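Local coordinates for protein precorrin-6Y C5,15-methyltransferase (Corynebacterium diphtheriae, PDB 3HM2) that probably transfers methyl groups from S-adenosyl-L-methionine to a corrin precursor in adenosylcobalamin biosynthesis, this construct being its C-terminal methyltransferase domain, at residues L16-A20 against L21-P25. Numbering follows the deposited sequence.
Sequences LAISA and LAPKP
A17 and L21 are joined by one of the last two main-chain bonds of the helix, the backbone N of L21 donating to A17 O at 3.0 Å. The bond is bent, with an N-H...O angle of 141°, and the donor sits 29° off the carbonyl plane. The same N-H leans weakly toward I18 O, so it is shared between two successive carbonyls as the helix runs out. A22 N then closes the helix on I18 O at 3.3 Å in a much straighter bond, approached almost head-on to the carbonyl. A22 is the first residue to leave the helix; its positive phi ends the helical path, and the chain runs on, extended, without doubling back.

One water joins the carbonyls at this end, giving a hydrogen bond to A20 O at 2.8 Å and a weak one to L21 O.

Side-chain carbons also press on backbone carbonyl oxygens. CG of L21 stands opposite its own carbonyl carbon and beside the backbone N (chi1 -68°), which carries CG and CD1 up against A17 O; CD1 lies 3.1 Å from that oxygen. The ring of P23, just beyond the helix end, lies with CD 3.7 Å from I18 O. The apolar pair is I18 CG2 with P23 CG, a looser contact of 4.3 Å.

This helix end leads into strand 27-32 of the Rossmann-like methyltransferase sheet. On the helix, S19 OG bonds to Q11 of the second subunit, tying helix 9-21 into the subunit interface. R122, at the start of strand 122-127, reaches the carbonyls of L21 and A22 through weak hydrogen bonds. I18 rests on I39 and E42 of helix 38-44, while A17 and L21 both pack on I39 and on F99 of strand 97-100, with L21 also meeting V97 of that strand and V124 of strand 122-127.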
# COMPACT_ATOMS: atom_id res chain seq x y z
N LEU A 16 -1.67 0.40 -17.48
CA LEU A 16 -0.46 -0.32 -17.05
C LEU A 16 -0.23 -1.59 -17.86
O LEU A 16 0.91 -2.00 -18.09
CB LEU A 16 -0.53 -0.64 -15.58
CG LEU A 16 -0.44 0.60 -14.71
CD1 LEU A 16 -1.07 0.40 -13.31
CD2 LEU A 16 1.01 1.02 -14.61
N ALA A 17 -1.33 -2.19 -18.29
CA ALA A 17 -1.29 -3.39 -19.10
C ALA A 17 -0.86 -3.05 -20.52
O ALA A 17 -0.10 -3.80 -21.13
CB ALA A 17 -2.64 -4.11 -19.08
N ILE A 18 -1.31 -1.93 -21.06
CA ILE A 18 -0.79 -1.53 -22.36
C ILE A 18 0.72 -1.23 -22.28
O ILE A 18 1.51 -1.79 -23.02
CB ILE A 18 -1.59 -0.37 -23.00
CG1 ILE A 18 -3.10 -0.64 -22.88
CG2 ILE A 18 -1.24 -0.23 -24.47
CD1 ILE A 18 -3.70 -1.49 -24.02
N SER A 19 1.12 -0.38 -21.34
CA SER A 19 2.55 -0.07 -21.20
C SER A 19 3.41 -1.32 -21.03
O SER A 19 4.57 -1.34 -21.45
CB SER A 19 2.82 0.90 -20.04
OG SER A 19 3.33 0.20 -18.91
N ALA A 20 2.85 -2.36 -20.43
CA ALA A 20 3.58 -3.59 -20.15
C ALA A 20 3.71 -4.45 -21.41
O ALA A 20 4.73 -5.10 -21.63
CB ALA A 20 2.92 -4.37 -19.04
N LEU A 21 2.66 -4.44 -22.23
CA LEU A 21 2.60 -5.31 -23.40
C LEU A 21 3.57 -4.85 -24.48
O LEU A 21 4.04 -5.65 -25.29
CB LEU A 21 1.18 -5.36 -23.95
CG LEU A 21 0.14 -6.06 -23.07
CD1 LEU A 21 -1.27 -5.60 -23.43
CD2 LEU A 21 0.25 -7.57 -23.20
N ALA A 22 3.85 -3.55 -24.50
CA ALA A 22 4.92 -3.01 -25.33
C ALA A 22 4.65 -3.26 -26.81
O ALA A 22 5.30 -4.09 -27.44
CB ALA A 22 6.26 -3.61 -24.93
N PRO A 23 3.69 -2.53 -27.36
CA PRO A 23 3.24 -2.76 -28.74
C PRO A 23 4.24 -2.22 -29.76
O PRO A 23 4.70 -1.09 -29.63
CB PRO A 23 1.94 -1.96 -28.82
CG PRO A 23 1.43 -1.94 -27.42
CD PRO A 23 2.65 -1.89 -26.54
N LYS A 24 4.57 -3.03 -30.76
CA LYS A 24 5.40 -2.59 -31.87
C LYS A 24 4.88 -3.13 -33.20
O LYS A 24 4.01 -4.00 -33.22
CB LYS A 24 6.86 -3.00 -31.66
CG LYS A 24 7.56 -2.26 -30.54
CD LYS A 24 9.00 -2.73 -30.38
CE LYS A 24 9.06 -4.19 -29.98
NZ LYS A 24 10.13 -4.92 -30.72
N PRO A 25 5.43 -2.62 -34.30
CA PRO A 25 4.82 -2.81 -35.61
C PRO A 25 4.79 -4.27 -36.05
O PRO A 25 5.71 -5.07 -35.78
CB PRO A 25 5.72 -1.98 -36.53
CG PRO A 25 6.43 -1.00 -35.62
CD PRO A 25 6.65 -1.80 -34.37
O HOH W 1 5.80 -6.92 -23.48